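Local coordinates for protein PfkB family carbohydrate kinase (Listeria grayi DSM 20601, PDB 4GM6) that probably phosphorylates a sugar or related carbohydrate substrate, as other kinases of the PfkB family do, at residues Arg129-Ser133 and Phe134-Lys138; Thr165-Leu168 and Glu169-Val172; Thr255-Ser258 and Ala259-Leu263. All coordinates share one frame; numbering follows the deposited sequence.

Interaction 1 of 3, residues Arg129-Ser133 and Phe134-Lys138; sequences RQHSS and FARHK
S132 OG accepts the backbone N-H of A135 at 3.0 Å, the capping bond of a short helix, and one residue further on R136 N donates to S132 O over 2.9 Å, with an N-H...O angle of 158°. The hydroxyl reaches A135 because it sits between the backbone N and the carbonyl carbon of its own residue (chi1 72°). E32 makes a second hydrogen bond to S132 OG and a salt bridge with R129. Two waters each bridge a backbone carbonyl to a side chain four or five residues on: one accepts from R136 NH1, lying in the guanidinium plane, and gives a weak bond to H131 O; the other donates to S133 O at 2.7 Å and lies in the plane of the H137 ring, 2.8 Å from ND1. This is an N-capped single helical turn, entered from a type II turn, R129 to S132, that follows strand 124-128. A135 CB lies 3.3 Å from S132 OG. R136 CD packs against the H131 backbone, 3.3 Å from H131 O, and reaches H131 CB at 3.8 Å at the edge of the ring. The H131 ring stacks on H131 of a second subunit, where the turn meets its neighbour.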
loop_
_atom_site.group_PDB
_atom_site.type_symbol
_atom_site.label_atom_id
_atom_site.label_comp_id
_atom_site.label_asym_id
_atom_site.label_seq_id
_atom_site.Cartn_x
_atom_site.Cartn_y
_atom_site.Cartn_z
ATOM N N ARG C 129 -6.088 -19.593 -18.790
ATOM C CA ARG C 129 -4.903 -20.353 -19.161
ATOM C C ARG C 129 -5.028 -20.966 -20.553
ATOM O O ARG C 129 -4.035 -21.362 -21.145
ATOM C CB ARG C 129 -4.620 -21.457 -18.126
ATOM C CG ARG C 129 -5.568 -22.654 -18.206
ATOM C CD ARG C 129 -5.216 -23.743 -17.203
ATOM N NE ARG C 129 -3.840 -24.209 -17.355
ATOM C CZ ARG C 129 -3.132 -24.798 -16.391
ATOM N NH1 ARG C 129 -1.884 -25.186 -16.624
ATOM N NH2 ARG C 129 -3.664 -24.990 -15.190
ATOM N N GLN C 130 -6.239 -21.027 -21.092
ATOM C CA GLN C 130 -6.388 -21.520 -22.458
ATOM C C GLN C 130 -5.610 -20.649 -23.437
ATOM O O GLN C 130 -5.397 -19.452 -23.204
ATOM C CB GLN C 130 -7.852 -21.555 -22.888
ATOM C CG GLN C 130 -8.660 -22.695 -22.299
ATOM C CD GLN C 130 -10.112 -22.636 -22.722
ATOM O OE1 GLN C 130 -10.420 -22.557 -23.912
ATOM N NE2 GLN C 130 -11.016 -22.666 -21.747
ATOM N N HIS C 131 -5.209 -21.264 -24.539
ATOM C CA HIS C 131 -4.522 -20.581 -25.640
ATOM C C HIS C 131 -3.143 -20.057 -25.255
ATOM O O HIS C 131 -2.544 -19.289 -25.997
ATOM C CB HIS C 131 -5.369 -19.441 -26.212
ATOM C CG HIS C 131 -6.795 -19.812 -26.472
ATOM N ND1 HIS C 131 -7.194 -20.491 -27.604
ATOM C CD2 HIS C 131 -7.921 -19.580 -25.755
ATOM C CE1 HIS C 131 -8.503 -20.668 -27.568
ATOM N NE2 HIS C 131 -8.968 -20.127 -26.457
ATOM N N SER C 132 -2.632 -20.477 -24.106
ATOM C CA SER C 132 -1.267 -20.127 -23.733
ATOM C C SER C 132 -0.253 -20.780 -24.684
ATOM O O SER C 132 -0.571 -21.748 -25.383
ATOM C CB SER C 132 -0.986 -20.526 -22.276
ATOM O OG SER C 132 -0.889 -21.945 -22.149
ATOM N N SER C 133 0.968 -20.252 -24.708
ATOM C CA SER C 133 2.063 -20.870 -25.462
ATOM C C SER C 133 2.188 -22.357 -25.141
ATOM O O SER C 133 2.275 -23.204 -26.039
ATOM C CB SER C 133 3.386 -20.164 -25.152
ATOM O OG SER C 133 3.309 -18.777 -25.457
ATOM N N PHE C 134 2.229 -22.680 -23.855
ATOM C CA PHE C 134 2.366 -24.072 -23.452
ATOM C C PHE C 134 1.190 -24.903 -23.956
ATOM O O PHE C 134 1.373 -25.967 -24.546
ATOM C CB PHE C 134 2.474 -24.196 -21.938
ATOM C CG PHE C 134 2.906 -25.562 -21.485
ATOM C CD1 PHE C 134 4.218 -25.798 -21.121
ATOM C CD2 PHE C 134 2.005 -26.614 -21.452
ATOM C CE1 PHE C 134 4.623 -27.050 -20.706
ATOM C CE2 PHE C 134 2.402 -27.878 -21.041
ATOM C CZ PHE C 134 3.715 -28.095 -20.665
ATOM N N ALA C 135 -0.020 -24.401 -23.729
ATOM C CA ALA C 135 -1.225 -25.121 -24.124
ATOM C C ALA C 135 -1.284 -25.376 -25.626
ATOM O O ALA C 135 -1.668 -26.462 -26.058
ATOM C CB ALA C 135 -2.470 -24.376 -23.659
ATOM N N ARG C 136 -0.904 -24.385 -26.428
ATOM C CA ARG C 136 -1.009 -24.537 -27.881
ATOM C C ARG C 136 0.223 -25.169 -28.531
ATOM O O ARG C 136 0.259 -25.378 -29.741
ATOM C CB ARG C 136 -1.348 -23.191 -28.529
ATOM C CG ARG C 136 -2.734 -22.706 -28.129
ATOM C CD ARG C 136 -3.025 -21.284 -28.569
ATOM N NE ARG C 136 -3.182 -21.175 -30.016
ATOM C CZ ARG C 136 -2.288 -20.602 -30.810
ATOM N NH1 ARG C 136 -1.180 -20.078 -30.292
ATOM N NH2 ARG C 136 -2.502 -20.548 -32.116
ATOM N N HIS C 137 1.231 -25.485 -27.728
ATOM C CA HIS C 137 2.488 -25.958 -28.288
ATOM C C HIS C 137 2.296 -27.338 -28.903
ATOM O O HIS C 137 1.647 -28.202 -28.311
ATOM C CB HIS C 137 3.579 -25.977 -27.212
ATOM C CG HIS C 137 4.970 -26.008 -27.765
ATOM N ND1 HIS C 137 5.562 -24.910 -28.355
ATOM C CD2 HIS C 137 5.884 -27.005 -27.822
ATOM C CE1 HIS C 137 6.782 -25.229 -28.745
ATOM N NE2 HIS C 137 7.002 -26.496 -28.436
ATOM N N LYS C 138 2.850 -27.536 -30.094
ATOM C CA LYS C 138 2.702 -28.806 -30.820
ATOM C C LYS C 138 4.021 -29.252 -31.422
ATOM O O LYS C 138 4.048 -30.050 -32.360
ATOM C CB LYS C 138 1.660 -28.681 -31.942
ATOM C CG LYS C 138 0.297 -28.212 -31.463
ATOM C CD LYS C 138 -0.840 -28.879 -32.221
ATOM C CE LYS C 138 -2.166 -28.634 -31.512
ATOM N NZ LYS C 138 -2.097 -28.915 -30.044
HETATM O O HOH W 1 0.196 -18.945 -27.965
HETATM O O HOH W 2 3.747 -22.727 -28.259
#

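Interaction 2 of 3, residues Thr165-Leu168 and Glu169-Val172; sequences TFWL and EMVV
T165 O takes the backbone N-H of E169 at 3.0 Å, and the E169 side chain starts out past the same carbonyl, its CG 3.1 Å from T165 O. F166 comes next, with its carbonyl bonded to M170 N over 2.8 Å; at 140° this N-H...O angle is more bent than the others here. M170 CB lies over one face of the F166 ring, displaced toward the rim and 4.2 Å from CE2, while SD stands 5.3 Å from the ring centroid, an oblique Met-aromatic contact. F166 also turns its CE2 corner toward the indole of W167, over the middle of one face. These residues open helix 165-180, and the i to i+4 ladder of its first turns is unbroken through all four carbonyls. W167 O receives V171 N nearly straight, at 171°. The indole runs side by side with M170, whose CG, anti to the backbone N (chi1 -177°), comes 4.1 Å from both CE3 and CZ3 of W167. The bend at chi2 of M170 then carries SD away from the indole, leaving it oblique to the F166 ring. M140 and W142 also touch M170. L168 closes the series: its carbonyl accepts from V172 N, and its CD1 meets V172 CG2 loosely at 4.4 Å, both side chains packing against L208 of helix 198-208.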
loop_
_atom_site.group_PDB
_atom_site.type_symbol
_atom_site.label_atom_id
_atom_site.label_comp_id
_atom_site.label_asym_id
_atom_site.label_seq_id
_atom_site.Cartn_x
_atom_site.Cartn_y
_atom_site.Cartn_z
ATOM N N THR C 165 -3.789 -33.409 -26.394
ATOM C CA THR C 165 -3.426 -34.771 -26.729
ATOM C C THR C 165 -1.933 -34.808 -27.063
ATOM O O THR C 165 -1.246 -35.798 -26.799
ATOM C CB THR C 165 -4.275 -35.317 -27.892
ATOM O OG1 THR C 165 -3.910 -34.652 -29.104
ATOM C CG2 THR C 165 -5.757 -35.087 -27.614
ATOM N N PHE C 166 -1.429 -33.714 -27.625
ATOM C CA PHE C 166 0.001 -33.577 -27.833
ATOM C C PHE C 166 0.792 -33.735 -26.530
ATOM O O PHE C 166 1.799 -34.431 -26.504
ATOM C CB PHE C 166 0.342 -32.214 -28.436
ATOM C CG PHE C 166 1.804 -31.890 -28.354
ATOM C CD1 PHE C 166 2.665 -32.272 -29.371
ATOM C CD2 PHE C 166 2.324 -31.249 -27.246
ATOM C CE1 PHE C 166 4.018 -31.999 -29.295
ATOM C CE2 PHE C 166 3.675 -30.964 -27.166
ATOM C CZ PHE C 166 4.525 -31.350 -28.192
ATOM N N TRP C 167 0.371 -33.046 -25.468
ATOM C CA TRP C 167 1.085 -33.124 -24.191
ATOM C C TRP C 167 0.929 -34.487 -23.521
ATOM O O TRP C 167 1.878 -35.012 -22.936
ATOM C CB TRP C 167 0.679 -31.984 -23.240
ATOM C CG TRP C 167 1.398 -30.719 -23.577
ATOM C CD1 TRP C 167 0.852 -29.564 -24.077
ATOM C CD2 TRP C 167 2.811 -30.492 -23.492
ATOM N NE1 TRP C 167 1.841 -28.629 -24.287
ATOM C CE2 TRP C 167 3.051 -29.176 -23.946
ATOM C CE3 TRP C 167 3.897 -31.267 -23.059
ATOM C CZ2 TRP C 167 4.332 -28.620 -23.982
ATOM C CZ3 TRP C 167 5.171 -30.709 -23.093
ATOM C CH2 TRP C 167 5.374 -29.396 -23.552
ATOM N N LEU C 168 -0.268 -35.060 -23.617
ATOM C CA LEU C 168 -0.493 -36.414 -23.132
ATOM C C LEU C 168 0.528 -37.355 -23.757
ATOM O O LEU C 168 1.228 -38.083 -23.044
ATOM C CB LEU C 168 -1.921 -36.899 -23.450
ATOM C CG LEU C 168 -2.216 -38.391 -23.187
ATOM C CD1 LEU C 168 -1.928 -38.803 -21.734
ATOM C CD2 LEU C 168 -3.658 -38.704 -23.561
ATOM N N GLU C 169 0.624 -37.329 -25.089
ATOM C CA GLU C 169 1.499 -38.271 -25.807
ATOM C C GLU C 169 2.968 -37.882 -25.696
ATOM O O GLU C 169 3.851 -38.728 -25.835
ATOM C CB GLU C 169 1.125 -38.378 -27.286
ATOM C CG GLU C 169 -0.348 -38.615 -27.566
ATOM C CD GLU C 169 -0.594 -38.877 -29.043
ATOM O OE1 GLU C 169 0.021 -38.187 -29.893
ATOM O OE2 GLU C 169 -1.398 -39.779 -29.354
ATOM N N MET C 170 3.229 -36.597 -25.470
ATOM C CA MET C 170 4.594 -36.150 -25.243
ATOM C C MET C 170 5.119 -36.643 -23.886
ATOM O O MET C 170 6.248 -37.140 -23.787
ATOM C CB MET C 170 4.670 -34.624 -25.330
ATOM C CG MET C 170 6.070 -34.065 -25.185
ATOM S SD MET C 170 7.130 -34.626 -26.523
ATOM C CE MET C 170 8.589 -33.624 -26.236
ATOM N N VAL C 171 4.302 -36.494 -22.840
ATOM C CA VAL C 171 4.666 -37.002 -21.520
ATOM C C VAL C 171 4.873 -38.520 -21.573
ATOM O O VAL C 171 5.833 -39.050 -21.009
ATOM C CB VAL C 171 3.625 -36.611 -20.443
ATOM C CG1 VAL C 171 3.999 -37.188 -19.082
ATOM C CG2 VAL C 171 3.508 -35.099 -20.347
ATOM N N VAL C 172 4.001 -39.223 -22.285
ATOM C CA VAL C 172 4.171 -40.671 -22.427
ATOM C C VAL C 172 5.498 -41.023 -23.112
ATOM O O VAL C 172 6.198 -41.964 -22.674
ATOM C CB VAL C 172 2.964 -41.326 -23.139
ATOM C CG1 VAL C 172 3.245 -42.796 -23.499
ATOM C CG2 VAL C 172 1.728 -41.195 -22.257
#

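Interaction 3 of 3, residues Thr255-Ser258 and Ala259-Leu263; sequences TVIS and ASHHL
T255 and L263 exchange two backbone hydrogen bonds, T255 N to L263 O and L263 N to T255 O, each 2.9 Å. Nearer the turn, H261 O collects two N-H groups, I257 N at 2.9 Å and S258 N at 3.1 Å; the first comes in almost in line with the carbonyl, the second tilted 19° from its plane. Two successive residues facing one make a classic beta bulge, here overlapping the type I turn from S258 to H261 that joins strands 248-256 and 261-270 as a hairpin. Inside the turn S258 OG accepts from S260 N at 3.0 Å, an ST turn made with OG between the backbone N and the carbonyl carbon (chi1 71°). The two imidazoles each take an aliphatic C-H group on one face. I257 CD1 sits 3.8 Å from the H261 ring centroid, 14° off the ring normal and displaced toward the rim, while H261 ND1 is hydrogen-bonded to Y283 of a third subunit. V256 CG2 rests over a face of the H262 ring, whose edge holds S258 O in plane, 3.1 Å from CD2. H262 ND1 is hydrogen-bonded to R254 NH1. T255 CB packs on L263 CB at 3.7 Å.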
loop_
_atom_site.group_PDB
_atom_site.type_symbol
_atom_site.label_atom_id
_atom_site.label_comp_id
_atom_site.label_asym_id
_atom_site.label_seq_id
_atom_site.Cartn_x
_atom_site.Cartn_y
_atom_site.Cartn_z
ATOM N N THR C 255 -8.499 -32.115 6.293
ATOM C CA THR C 255 -9.823 -31.949 6.854
ATOM C C THR C 255 -10.145 -30.466 6.841
ATOM O O THR C 255 -9.598 -29.696 7.624
ATOM C CB THR C 255 -9.881 -32.491 8.280
ATOM O OG1 THR C 255 -9.266 -33.784 8.303
ATOM C CG2 THR C 255 -11.324 -32.605 8.758
ATOM N N VAL C 256 -11.020 -30.067 5.931
ATOM C CA VAL C 256 -11.396 -28.667 5.799
ATOM C C VAL C 256 -12.487 -28.311 6.803
ATOM O O VAL C 256 -13.621 -28.770 6.687
ATOM C CB VAL C 256 -11.871 -28.380 4.372
ATOM C CG1 VAL C 256 -12.121 -26.896 4.178
ATOM C CG2 VAL C 256 -10.834 -28.877 3.375
ATOM N N ILE C 257 -12.141 -27.519 7.814
ATOM C CA ILE C 257 -13.147 -27.043 8.758
ATOM C C ILE C 257 -13.717 -25.726 8.230
ATOM O O ILE C 257 -14.927 -25.518 8.239
ATOM C CB ILE C 257 -12.567 -26.888 10.174
ATOM C CG1 ILE C 257 -12.203 -28.268 10.729
ATOM C CG2 ILE C 257 -13.547 -26.180 11.102
ATOM C CD1 ILE C 257 -11.676 -28.242 12.142
ATOM N N SER C 258 -12.842 -24.847 7.746
ATOM C CA SER C 258 -13.277 -23.641 7.073
ATOM C C SER C 258 -12.150 -23.253 6.141
ATOM O O SER C 258 -11.167 -23.981 6.026
ATOM C CB SER C 258 -13.536 -22.515 8.078
ATOM O OG SER C 258 -12.318 -22.046 8.633
ATOM N N ALA C 259 -12.292 -22.109 5.480
ATOM C CA ALA C 259 -11.243 -21.600 4.616
ATOM C C ALA C 259 -10.029 -21.123 5.425
ATOM O O ALA C 259 -8.967 -20.877 4.856
ATOM C CB ALA C 259 -11.779 -20.480 3.745
ATOM N N SER C 260 -10.189 -21.009 6.747
ATOM C CA SER C 260 -9.120 -20.539 7.634
ATOM C C SER C 260 -8.639 -21.618 8.613
ATOM O O SER C 260 -7.786 -21.364 9.455
ATOM C CB SER C 260 -9.571 -19.298 8.444
ATOM O OG SER C 260 -9.779 -18.184 7.610
ATOM N N HIS C 261 -9.186 -22.822 8.516
ATOM C CA HIS C 261 -8.869 -23.838 9.498
ATOM C C HIS C 261 -8.915 -25.223 8.868
ATOM O O HIS C 261 -9.991 -25.746 8.582
ATOM C CB HIS C 261 -9.839 -23.731 10.674
ATOM C CG HIS C 261 -9.505 -24.625 11.825
ATOM N ND1 HIS C 261 -10.268 -24.671 12.971
ATOM C CD2 HIS C 261 -8.494 -25.504 12.011
ATOM C CE1 HIS C 261 -9.738 -25.538 13.819
ATOM N NE2 HIS C 261 -8.650 -26.045 13.266
ATOM N N HIS C 262 -7.735 -25.795 8.639
ATOM C CA HIS C 262 -7.588 -27.130 8.069
ATOM C C HIS C 262 -6.807 -28.008 9.045
ATOM O O HIS C 262 -5.960 -27.514 9.792
ATOM C CB HIS C 262 -6.774 -27.081 6.771
ATOM C CG HIS C 262 -7.480 -26.451 5.610
ATOM N ND1 HIS C 262 -6.963 -26.479 4.331
ATOM C CD2 HIS C 262 -8.661 -25.795 5.523
ATOM C CE1 HIS C 262 -7.774 -25.826 3.516
ATOM N NE2 HIS C 262 -8.820 -25.416 4.211
ATOM N N LEU C 263 -7.080 -29.312 9.013
ATOM C CA LEU C 263 -6.209 -30.306 9.615
ATOM C C LEU C 263 -5.453 -30.971 8.467
ATOM O O LEU C 263 -6.013 -31.204 7.397
ATOM C CB LEU C 263 -7.024 -31.351 10.387
ATOM C CG LEU C 263 -8.060 -30.843 11.397
ATOM C CD1 LEU C 263 -8.750 -32.019 12.100
ATOM C CD2 LEU C 263 -7.421 -29.901 12.405
#

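In the fold
Along the chain the contacts come one after another, 129-138, 165-172, then 255-263. Interactions 1 and 2 are neighbours, their centres 13 Å apart: F134 stacks on W167, F134 O lies 2.7 Å from W167 NE1 in a probable hydrogen bond, and the H137-K138 backbone packs on the F166 ring. Thus the short helix that follows the four-stranded sheet meets the start of helix 165-180, beside the nine-stranded sheet. Interaction 3 lies apart, about 34 and 36 Å from them between centres, in a hairpin of the nine-stranded sheet, across the chain's centre from interaction 2. Interactions 1 and 3 each reach a different subunit, so both belong to assembly interfaces.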